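Long-range contacts in periplasmic beta-glucosidase (Pseudomonas aeruginosa, PDB 6R5V), which probably hydrolyses terminal, non-reducing beta-D-glucosyl residues with release of beta-D-glucose, as a periplasmic member of glycosyl hydrolase family 3: residues A77-H82 with M121-M126; W135-E140 with A179-A184; V221-I226 with I253-A258. The protein carries 1 engineered substitution. All coordinates share one frame; numbering follows the deposited sequence.

Interaction 1 of 3, residues A77-H82 with M121-M126; sequences AYDVAH and MSFSPM. With XYP (beta-D-xylopyranose), chain C.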
loop_
_atom_site.group_PDB
_atom_site.type_symbol
_atom_site.label_atom_id
_atom_site.label_comp_id
_atom_site.label_asym_id
_atom_site.label_seq_id
_atom_site.Cartn_x
_atom_site.Cartn_y
_atom_site.Cartn_z
ATOM N N ALA A 77 -16.933 -25.728 -18.408
ATOM C CA ALA A 77 -16.381 -25.172 -17.152
ATOM C C ALA A 77 -17.381 -24.244 -16.464
ATOM O O ALA A 77 -18.333 -23.739 -17.073
ATOM C CB ALA A 77 -15.055 -24.493 -17.412
ATOM N N TYR A 78 -17.099 -24.009 -15.190
ATOM C CA TYR A 78 -17.899 -23.083 -14.352
ATOM C C TYR A 78 -17.050 -22.635 -13.176
ATOM O O TYR A 78 -15.975 -23.159 -13.007
ATOM C CB TYR A 78 -19.129 -23.788 -13.844
ATOM C CG TYR A 78 -20.234 -22.917 -13.302
ATOM C CD1 TYR A 78 -20.608 -21.721 -13.887
ATOM C CD2 TYR A 78 -20.992 -23.396 -12.254
ATOM C CE1 TYR A 78 -21.654 -20.960 -13.389
ATOM C CE2 TYR A 78 -22.079 -22.691 -11.786
ATOM C CZ TYR A 78 -22.410 -21.472 -12.346
ATOM O OH TYR A 78 -23.513 -20.849 -11.850
ATOM N N ASP A 79 -17.537 -21.626 -12.466
ATOM C CA ASP A 79 -16.865 -21.036 -11.281
ATOM C C ASP A 79 -17.481 -21.722 -10.054
ATOM O O ASP A 79 -18.372 -21.139 -9.440
ATOM C CB ASP A 79 -17.032 -19.511 -11.271
ATOM C CG ASP A 79 -16.160 -18.725 -12.247
ATOM O OD1 ASP A 79 -14.933 -18.753 -12.099
ATOM O OD2 ASP A 79 -16.708 -18.045 -13.105
ATOM N N VAL A 80 -17.052 -22.926 -9.774
ATOM C CA VAL A 80 -17.483 -23.672 -8.585
ATOM C C VAL A 80 -16.388 -23.383 -7.566
ATOM O O VAL A 80 -15.326 -24.013 -7.620
ATOM C CB VAL A 80 -17.687 -25.159 -8.894
ATOM C CG1 VAL A 80 -18.162 -25.899 -7.680
ATOM C CG2 VAL A 80 -18.682 -25.358 -10.023
ATOM N N ALA A 81 -16.585 -22.300 -6.829
ATOM C CA ALA A 81 -15.563 -21.683 -5.971
ATOM C C ALA A 81 -15.677 -22.268 -4.567
ATOM O O ALA A 81 -14.652 -22.631 -3.987
ATOM C CB ALA A 81 -15.751 -20.182 -6.017
ATOM N N HIS A 82 -16.880 -22.307 -4.004
ATOM C CA HIS A 82 -17.121 -22.851 -2.639
ATOM C C HIS A 82 -18.462 -23.570 -2.610
ATOM O O HIS A 82 -19.260 -23.359 -1.653
ATOM C CB HIS A 82 -17.031 -21.723 -1.597
ATOM C CG HIS A 82 -18.016 -20.618 -1.785
ATOM N ND1 HIS A 82 -19.151 -20.487 -1.017
ATOM C CD2 HIS A 82 -18.003 -19.547 -2.610
ATOM C CE1 HIS A 82 -19.794 -19.382 -1.379
ATOM N NE2 HIS A 82 -19.143 -18.824 -2.373
ATOM N N MET A 121 -14.894 -28.998 -15.410
ATOM C CA MET A 121 -13.816 -28.111 -14.917
ATOM C C MET A 121 -14.414 -27.013 -14.039
ATOM O O MET A 121 -15.518 -26.505 -14.319
ATOM C CB MET A 121 -13.048 -27.508 -16.091
ATOM C CG MET A 121 -11.968 -26.496 -15.674
ATOM S SD MET A 121 -11.190 -25.689 -17.111
ATOM C CE MET A 121 -10.218 -27.031 -17.759
ATOM N N SER A 122 -13.689 -26.673 -12.989
ATOM C CA SER A 122 -13.979 -25.453 -12.214
ATOM C C SER A 122 -12.839 -24.456 -12.330
ATOM O O SER A 122 -11.626 -24.858 -12.247
ATOM C CB SER A 122 -14.210 -25.719 -10.767
ATOM O OG SER A 122 -14.554 -24.480 -10.120
ATOM N N PHE A 123 -13.199 -23.181 -12.404
ATOM C CA PHE A 123 -12.177 -22.117 -12.289
ATOM C C PHE A 123 -11.955 -21.866 -10.799
ATOM O O PHE A 123 -12.537 -20.913 -10.260
ATOM C CB PHE A 123 -12.580 -20.849 -13.021
ATOM C CG PHE A 123 -12.873 -21.032 -14.488
ATOM C CD1 PHE A 123 -11.988 -21.700 -15.312
ATOM C CD2 PHE A 123 -14.042 -20.546 -15.038
ATOM C CE1 PHE A 123 -12.262 -21.844 -16.664
ATOM C CE2 PHE A 123 -14.318 -20.701 -16.390
ATOM C CZ PHE A 123 -13.426 -21.355 -17.192
ATOM N N SER A 124 -11.218 -22.768 -10.185
ATOM C CA SER A 124 -10.966 -22.858 -8.717
ATOM C C SER A 124 -9.860 -23.891 -8.527
ATOM O O SER A 124 -9.647 -24.714 -9.420
ATOM C CB SER A 124 -12.275 -23.161 -7.996
ATOM O OG SER A 124 -12.133 -23.601 -6.648
ATOM N N PRO A 125 -9.052 -23.860 -7.443
ATOM C CA PRO A 125 -9.167 -22.902 -6.346
ATOM C C PRO A 125 -8.553 -21.531 -6.694
ATOM O O PRO A 125 -7.654 -21.455 -7.526
ATOM C CB PRO A 125 -8.360 -23.590 -5.244
ATOM C CG PRO A 125 -7.239 -24.294 -6.007
ATOM C CD PRO A 125 -7.876 -24.726 -7.307
ATOM N N MET A 126 -9.084 -20.489 -6.055
ATOM C CA MET A 126 -8.421 -19.162 -5.964
ATOM C C MET A 126 -7.380 -19.188 -4.832
ATOM O O MET A 126 -7.735 -19.429 -3.676
ATOM C CB MET A 126 -9.481 -18.085 -5.754
ATOM C CG MET A 126 -8.946 -16.651 -5.849
ATOM S SD MET A 126 -8.219 -16.124 -4.295
ATOM C CE MET A 126 -8.256 -14.339 -4.478
HETATM C C1 XYP C . -14.612 -13.812 -14.238
HETATM C C2 XYP C . -14.169 -15.276 -14.464
HETATM C C3 XYP C . -13.711 -15.871 -13.119
HETATM C C4 XYP C . -12.556 -15.017 -12.609
HETATM C C5 XYP C . -12.922 -13.538 -12.517
HETATM O O2 XYP C . -15.245 -15.976 -15.123
HETATM O O3 XYP C . -13.224 -17.219 -13.133
HETATM O O4 XYP C . -12.192 -15.493 -11.325
HETATM O O5 XYP C . -13.570 -12.999 -13.661
HETATM O O HOH W 1 -12.256 -21.401 -5.000
#
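Phe123 and Asp79 meet beside the bound xylose of chain C, the carboxylate lying at the edge of the phenyl ring with the two planes 57° apart. Asp79 OD1 comes to 3.3 Å from Phe123 CB. The xylose O3 donates a hydrogen bond to Asp79 OD1 at 2.5 Å. A longer one, 3.2 Å, runs from the xylose O2 to Asp79 OD2. One carboxylate thus spans two neighbouring hydroxyls of the sugar, and Lys176, in a long, weak ion pair with OD1, would add positive charge beside it. At the far end of the same ring, Phe123 CZ packs against the methyl group of Ala77 (CB to CZ 3.5 Å). Phe123 CG stands anti to the carbonyl carbon (chi1 -57°), which lays the ring back along the strand towards Ala77, where Met121 CB also touches the methyl group.

The backbones themselves pair in parallel. Tyr78 gives its N-H to Met121 O and receives that of Phe123 at its own O, 2.8 Å from Phe123 N. On the sheet face of Tyr78, Ser122 OG reaches past the end of the pairing to donate to Val80 O at 2.7 Å, meeting it well to one side of the C=O direction (112° at the oxygen). Farther on, water 1 joins Ala81 O to Ser124 OG, whose direct protein partner is Tyr160.

The two strands are adjacent members of the parallel barrel sheet of the N-terminal domain, and the ligand contacts come from the loops at their C-terminal ends. Strand 48-50 flanks Ala77, strand 172-178 flanks Ser122, Met121 and Phe123 also touch strand 218-221, and helix 146-161 packs against Ser124 and Pro125.

Interaction 2 of 3, residues W135-E140 with A179-A184; sequences WGRVSE and ALYGAA. With XYP (beta-D-xylopyranose), chain C.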
loop_
_atom_site.group_PDB
_atom_site.type_symbol
_atom_site.label_atom_id
_atom_site.label_comp_id
_atom_site.label_asym_id
_atom_site.label_seq_id
_atom_site.Cartn_x
_atom_site.Cartn_y
_atom_site.Cartn_z
ATOM N N TRP A 135 -9.543 -5.027 -0.840
ATOM C CA TRP A 135 -9.824 -5.755 -2.104
ATOM C C TRP A 135 -11.107 -6.581 -2.023
ATOM O O TRP A 135 -11.191 -7.430 -1.149
ATOM C CB TRP A 135 -8.619 -6.623 -2.431
ATOM C CG TRP A 135 -8.584 -7.170 -3.818
ATOM C CD1 TRP A 135 -8.759 -6.495 -4.989
ATOM C CD2 TRP A 135 -8.215 -8.507 -4.171
ATOM N NE1 TRP A 135 -8.538 -7.338 -6.053
ATOM C CE2 TRP A 135 -8.227 -8.581 -5.579
ATOM C CE3 TRP A 135 -7.954 -9.670 -3.434
ATOM C CZ2 TRP A 135 -7.900 -9.749 -6.257
ATOM C CZ3 TRP A 135 -7.649 -10.837 -4.114
ATOM C CH2 TRP A 135 -7.634 -10.868 -5.514
ATOM N N GLY A 136 -12.016 -6.433 -3.001
ATOM C CA GLY A 136 -13.284 -7.181 -3.015
ATOM C C GLY A 136 -13.109 -8.683 -3.027
ATOM O O GLY A 136 -13.962 -9.457 -2.462
ATOM N N ARG A 137 -12.010 -9.158 -3.588
ATOM C CA ARG A 137 -11.908 -10.609 -3.816
ATOM C C ARG A 137 -11.190 -11.293 -2.656
ATOM O O ARG A 137 -10.922 -12.525 -2.774
ATOM C CB ARG A 137 -11.220 -10.822 -5.159
ATOM C CG ARG A 137 -11.967 -10.097 -6.254
ATOM C CD ARG A 137 -11.463 -10.467 -7.638
ATOM N NE ARG A 137 -11.962 -11.793 -7.945
ATOM C CZ ARG A 137 -12.208 -12.273 -9.168
ATOM N NH1 ARG A 137 -11.968 -11.537 -10.246
ATOM N NH2 ARG A 137 -12.719 -13.496 -9.279
ATOM N N VAL A 138 -10.944 -10.626 -1.529
ATOM C CA VAL A 138 -10.355 -11.347 -0.362
ATOM C C VAL A 138 -11.273 -12.522 0.020
ATOM O O VAL A 138 -10.745 -13.537 0.551
ATOM C CB VAL A 138 -10.081 -10.434 0.847
ATOM C CG1 VAL A 138 -9.041 -9.375 0.538
ATOM C CG2 VAL A 138 -11.331 -9.801 1.398
ATOM N N SER A 139 -12.593 -12.385 -0.198
ATOM C CA SER A 139 -13.586 -13.430 0.154
ATOM C C SER A 139 -13.290 -14.735 -0.579
ATOM O O SER A 139 -13.716 -15.807 -0.074
ATOM C CB SER A 139 -15.001 -12.996 -0.139
ATOM O OG SER A 139 -15.139 -12.770 -1.522
ATOM N N GLU A 140 -12.627 -14.670 -1.728
ATOM C CA GLU A 140 -12.380 -15.863 -2.593
ATOM C C GLU A 140 -11.133 -16.640 -2.220
ATOM O O GLU A 140 -11.008 -17.788 -2.702
ATOM C CB GLU A 140 -12.139 -15.446 -4.037
ATOM C CG GLU A 140 -13.416 -15.278 -4.750
ATOM C CD GLU A 140 -13.141 -14.422 -5.944
ATOM O OE1 GLU A 140 -12.530 -14.973 -6.890
ATOM O OE2 GLU A 140 -13.450 -13.173 -5.845
ATOM N N ALA A 179 -0.754 -14.328 -11.972
ATOM C CA ALA A 179 -0.335 -14.412 -10.582
ATOM C C ALA A 179 -0.348 -13.025 -9.921
ATOM O O ALA A 179 -0.260 -12.004 -10.634
ATOM C CB ALA A 179 1.072 -14.985 -10.536
ATOM N N LEU A 180 -0.345 -13.032 -8.583
ATOM C CA LEU A 180 -0.113 -11.879 -7.659
ATOM C C LEU A 180 -1.341 -10.955 -7.627
ATOM O O LEU A 180 -1.205 -9.781 -7.225
ATOM C CB LEU A 180 1.097 -11.045 -8.098
ATOM C CG LEU A 180 2.371 -11.795 -8.494
ATOM C CD1 LEU A 180 3.524 -10.829 -8.704
ATOM C CD2 LEU A 180 2.741 -12.838 -7.446
ATOM N N TYR A 181 -2.485 -11.427 -8.120
ATOM C CA TYR A 181 -3.676 -10.583 -8.356
ATOM C C TYR A 181 -4.137 -9.868 -7.057
ATOM O O TYR A 181 -4.620 -8.719 -7.156
ATOM C CB TYR A 181 -4.710 -11.493 -9.011
ATOM C CG TYR A 181 -6.040 -10.885 -9.377
ATOM C CD1 TYR A 181 -6.164 -9.636 -9.946
ATOM C CD2 TYR A 181 -7.194 -11.616 -9.148
ATOM C CE1 TYR A 181 -7.420 -9.134 -10.295
ATOM C CE2 TYR A 181 -8.442 -11.121 -9.446
ATOM C CZ TYR A 181 -8.560 -9.885 -10.027
ATOM O OH TYR A 181 -9.841 -9.462 -10.273
ATOM N N GLY A 182 -4.007 -10.510 -5.896
ATOM C CA GLY A 182 -4.428 -9.970 -4.584
ATOM C C GLY A 182 -3.525 -8.878 -4.018
ATOM O O GLY A 182 -3.843 -8.341 -2.941
ATOM N N ALA A 183 -2.414 -8.550 -4.689
ATOM C CA ALA A 183 -1.492 -7.471 -4.250
ATOM C C ALA A 183 -1.832 -6.158 -4.957
ATOM O O ALA A 183 -1.015 -5.197 -4.861
ATOM C CB ALA A 183 -0.025 -7.842 -4.439
ATOM N N ALA A 184 -2.998 -6.056 -5.605
ATOM C CA ALA A 184 -3.397 -4.827 -6.347
ATOM C C ALA A 184 -3.126 -3.576 -5.501
ATOM O O ALA A 184 -3.626 -3.488 -4.342
ATOM C CB ALA A 184 -4.870 -4.882 -6.710
HETATM C C1 XYP C . -14.612 -13.812 -14.238
HETATM C C2 XYP C . -14.169 -15.276 -14.464
HETATM C C3 XYP C . -13.711 -15.871 -13.119
HETATM C C4 XYP C . -12.556 -15.017 -12.609
HETATM C C5 XYP C . -12.922 -13.538 -12.517
HETATM O O2 XYP C . -15.245 -15.976 -15.123
HETATM O O3 XYP C . -13.224 -17.219 -13.133
HETATM O O4 XYP C . -12.192 -15.493 -11.325
HETATM O O5 XYP C . -13.570 -12.999 -13.661
#
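An edge-to-face aromatic pair and an arginine-tyrosine hydrogen bond join two loops above the C-terminal ends of neighbouring strands in the TIM-barrel-like domain of this family 3 glycoside hydrolase. The loop carrying Trp135-Glu140 follows strand 121-122, and that carrying Ala179-Ala184 follows strand 172-178; the first reaches the xylose of chain C through Arg137, and Tyr181 of the second stands behind that arginine as a second-shell partner.

Trp135 presents the edge of its six-membered ring to the face of Tyr181, the planes standing at 88° and the centroids 5.0 Å apart. Its CZ2 makes the approach, 3.5 Å from Tyr181 CD2. The indole is also sandwiched. Over one face lies Gly182 CA, 3.5 Å from the centroid of the six-membered ring of Trp135 in a CH-pi contact, and against the opposite face rests CB of Arg137. Trp135 CG is anti to the backbone N (chi1 -166°), an orientation that carries the indole across to the short 3-10 segment at Tyr181 and Gly182.

Arg137 crosses Tyr181 at about a right angle, with its guanidinium at the edge of the phenol ring. The three nitrogens are divided among three partners: NH1 donates to Tyr181 OH at 3.0 Å, NE bonds Glu140 OE2, and NH2 serves both Glu140 OE1 and the sugar. This side-on salt bridge with Glu140, one nitrogen to each oxygen, fixes the rotation of the guanidinium. Asp189 receives weak hydrogen bonds from both Trp135 NE1 and Tyr181 OH, and His177 adds a second edge-to-face partner for Tyr181. A bend at chi3 of Arg137 turns the group towards the ligand, where NH2 lies 2.9 Å from O4 of the xylose, with an N-H...O angle of 136°.

Interaction 3 of 3, residues V221-I226 with I253-A258; sequences VSLNTI and ISNHGA. Engineered in segment 253-258: Asn255 (natural residue Asp). With XYP (beta-D-xylopyranose), chain C; XYP (beta-D-xylopyranose), chain B.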
loop_
_atom_site.group_PDB
_atom_site.type_symbol
_atom_site.label_atom_id
_atom_site.label_comp_id
_atom_site.label_asym_id
_atom_site.label_seq_id
_atom_site.Cartn_x
_atom_site.Cartn_y
_atom_site.Cartn_z
ATOM N N VAL A 221 -5.012 -17.319 -16.017
ATOM C CA VAL A 221 -4.046 -16.197 -16.035
ATOM C C VAL A 221 -4.758 -14.948 -15.517
ATOM O O VAL A 221 -5.946 -14.736 -15.833
ATOM C CB VAL A 221 -3.418 -16.052 -17.431
ATOM C CG1 VAL A 221 -2.427 -14.917 -17.449
ATOM C CG2 VAL A 221 -2.729 -17.362 -17.847
ATOM N N SER A 222 -4.060 -14.158 -14.696
ATOM C CA SER A 222 -4.647 -12.953 -14.060
ATOM C C SER A 222 -4.728 -11.729 -14.997
ATOM O O SER A 222 -4.130 -11.697 -16.079
ATOM C CB SER A 222 -3.892 -12.624 -12.783
ATOM O OG SER A 222 -2.605 -12.124 -13.125
ATOM N N LEU A 223 -5.487 -10.735 -14.540
ATOM C CA LEU A 223 -5.839 -9.490 -15.259
ATOM C C LEU A 223 -4.820 -8.367 -15.021
ATOM O O LEU A 223 -4.851 -7.386 -15.776
ATOM C CB LEU A 223 -7.242 -9.082 -14.794
ATOM C CG LEU A 223 -8.367 -9.907 -15.411
ATOM C CD1 LEU A 223 -9.676 -9.600 -14.725
ATOM C CD2 LEU A 223 -8.482 -9.612 -16.896
ATOM N N ASN A 224 -3.982 -8.482 -13.991
ATOM C CA ASN A 224 -3.099 -7.386 -13.530
ATOM C C ASN A 224 -1.725 -7.393 -14.234
ATOM O O ASN A 224 -1.237 -8.483 -14.702
ATOM C CB ASN A 224 -2.790 -7.529 -12.035
ATOM C CG ASN A 224 -2.267 -8.894 -11.661
ATOM O OD1 ASN A 224 -3.039 -9.850 -11.620
ATOM N ND2 ASN A 224 -0.990 -8.983 -11.289
ATOM N N THR A 225 -1.075 -6.218 -14.218
ATOM C CA THR A 225 0.380 -6.120 -14.459
ATOM C C THR A 225 1.162 -6.744 -13.320
ATOM O O THR A 225 0.726 -6.690 -12.125
ATOM C CB THR A 225 0.815 -4.675 -14.702
ATOM O OG1 THR A 225 0.476 -3.817 -13.601
ATOM C CG2 THR A 225 0.177 -4.148 -15.949
ATOM N N ILE A 226 2.282 -7.359 -13.697
ATOM C CA ILE A 226 3.317 -7.792 -12.734
ATOM C C ILE A 226 4.547 -6.965 -13.081
ATOM O O ILE A 226 5.103 -7.177 -14.144
ATOM C CB ILE A 226 3.611 -9.295 -12.793
ATOM C CG1 ILE A 226 2.362 -10.083 -12.424
ATOM C CG2 ILE A 226 4.809 -9.642 -11.911
ATOM C CD1 ILE A 226 2.445 -11.525 -12.749
ATOM N N ILE A 253 -5.355 -20.727 -19.483
ATOM C CA ILE A 253 -6.628 -20.114 -19.931
ATOM C C ILE A 253 -6.549 -18.629 -19.591
ATOM O O ILE A 253 -6.229 -18.283 -18.435
ATOM C CB ILE A 253 -7.825 -20.773 -19.246
ATOM C CG1 ILE A 253 -7.827 -22.284 -19.416
ATOM C CG2 ILE A 253 -9.130 -20.126 -19.687
ATOM C CD1 ILE A 253 -8.965 -22.990 -18.650
ATOM N N SER A 254 -6.904 -17.776 -20.539
ATOM C CA SER A 254 -7.015 -16.321 -20.270
ATOM C C SER A 254 -8.296 -16.044 -19.447
ATOM O O SER A 254 -9.228 -16.878 -19.439
ATOM C CB SER A 254 -6.994 -15.564 -21.572
ATOM O OG SER A 254 -8.294 -15.455 -22.106
ATOM N N ASN A 255 -8.366 -14.882 -18.801
ATOM C CA ASN A 255 -9.618 -14.370 -18.192
ATOM C C ASN A 255 -10.426 -13.649 -19.278
ATOM O O ASN A 255 -9.924 -13.450 -20.429
ATOM C CB ASN A 255 -9.306 -13.502 -16.970
ATOM C CG ASN A 255 -10.449 -13.464 -15.982
ATOM O OD1 ASN A 255 -11.607 -13.313 -16.354
ATOM N ND2 ASN A 255 -10.142 -13.637 -14.715
ATOM N N HIS A 256 -11.666 -13.311 -18.964
ATOM C CA HIS A 256 -12.643 -12.744 -19.908
ATOM C C HIS A 256 -12.109 -11.427 -20.499
ATOM O O HIS A 256 -11.873 -10.499 -19.742
ATOM C CB HIS A 256 -13.960 -12.489 -19.167
ATOM C CG HIS A 256 -15.015 -11.969 -20.059
ATOM N ND1 HIS A 256 -15.262 -10.628 -20.217
ATOM C CD2 HIS A 256 -15.917 -12.620 -20.814
ATOM C CE1 HIS A 256 -16.257 -10.466 -21.071
ATOM N NE2 HIS A 256 -16.680 -11.685 -21.438
ATOM N N GLY A 257 -11.896 -11.352 -21.804
ATOM C CA GLY A 257 -11.419 -10.106 -22.419
ATOM C C GLY A 257 -9.952 -9.781 -22.126
ATOM O O GLY A 257 -9.531 -8.673 -22.506
ATOM N N ALA A 258 -9.195 -10.662 -21.452
ATOM C CA ALA A 258 -7.822 -10.341 -21.003
ATOM C C ALA A 258 -6.899 -10.059 -22.205
ATOM O O ALA A 258 -5.984 -9.211 -22.087
ATOM C CB ALA A 258 -7.280 -11.433 -20.129
HETATM C C1 XYP C . -14.612 -13.812 -14.238
HETATM C C2 XYP C . -14.169 -15.276 -14.464
HETATM C C3 XYP C . -13.711 -15.871 -13.119
HETATM C C4 XYP C . -12.556 -15.017 -12.609
HETATM C C5 XYP C . -12.922 -13.538 -12.517
HETATM O O2 XYP C . -15.245 -15.976 -15.123
HETATM O O3 XYP C . -13.224 -17.219 -13.133
HETATM O O4 XYP C . -12.192 -15.493 -11.325
HETATM O O5 XYP C . -13.570 -12.999 -13.661
HETATM O O1 XYP B . -18.317 -8.972 -16.539
HETATM C C1 XYP B . -17.402 -10.070 -16.641
HETATM C C2 XYP B . -16.113 -9.676 -15.943
HETATM C C3 XYP B . -15.111 -10.845 -16.058
HETATM C C4 XYP B . -15.781 -12.086 -15.438
HETATM C C5 XYP B . -17.072 -12.419 -16.176
HETATM O O2 XYP B . -15.733 -8.465 -16.619
HETATM O O3 XYP B . -13.795 -10.639 -15.486
HETATM O O4 XYP B . -14.947 -13.234 -15.509
HETATM O O5 XYP B . -17.943 -11.277 -16.079
HETATM O O HOH W 2 -5.788 -13.700 -18.409
#
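Ile253 begins the contact with its carbonyl oxygen, which accepts the N-H of Val221 at 2.9 Å (Val221 N to Ile253 O). The bond is nearly straight, 169° at the hydrogen, and extends the pairing of strands 218-221 and 251-253. Ser254 turns away, its OG bonded to the backbone N of Met287. At Asn255 the two segments are joined through water 2, which accepts from Asn255 N at 2.9 Å and donates a weak bond to Val221 O.

Asn255, an engineered residue that is Asp in the natural sequence, points its CB towards Val221 and Leu223. The Leu223 side chain crosses it at about a right angle, CD2 coming 4.0 Å from Asn255 CB. With CG anti to the backbone N (chi1 -155°), the amide extends to the sugars: Asn255 OD1 lies 3.3 Å from O5 of the chain C xylose and 3.4 Å from O4 of the chain B xylose. The same oxygen takes the N-H of His256 in the carbonyl plane, on a lone pair, which holds the amide's rotation.

His256 lays its CB against C3 of the chain B xylose. Gly257 occupies a positive-phi position in the type II turn from Asn255 to Ala258, closed by Ala258 N to Asn255 O. This turn brings Ala258 CB back to Leu223 CD2 at 3.9 Å. Arg585 of the second subunit packs on Leu223 and makes a weak hydrogen bond to His256 O. The arrangement fits a family 3 barrel active site, where an aspartate after the seventh strand typically serves as nucleophile, a role probably held by the natural Asp.

From the N terminus, the three contacts follow one another in series, none nested in or crossing another. Interaction 1 closes the helix-rich connection between strands 75-78 and 121-122. Interaction 2 then joins the loop after strand 121-122 to that after strand 172-178, spanning helix 146-161. Interaction 3 links the ends of strands 218-221 and 251-253 across helix 235-245. Met126 packs on Trp135 and Glu140 between interactions 1 and 2; Ile253 meets Met121 and Phe123 between 1 and 3; Ala179 O probably accepts a hydrogen bond from Asn224 between 2 and 3. Together they draw successive barrel loops round the same xylose of chain C.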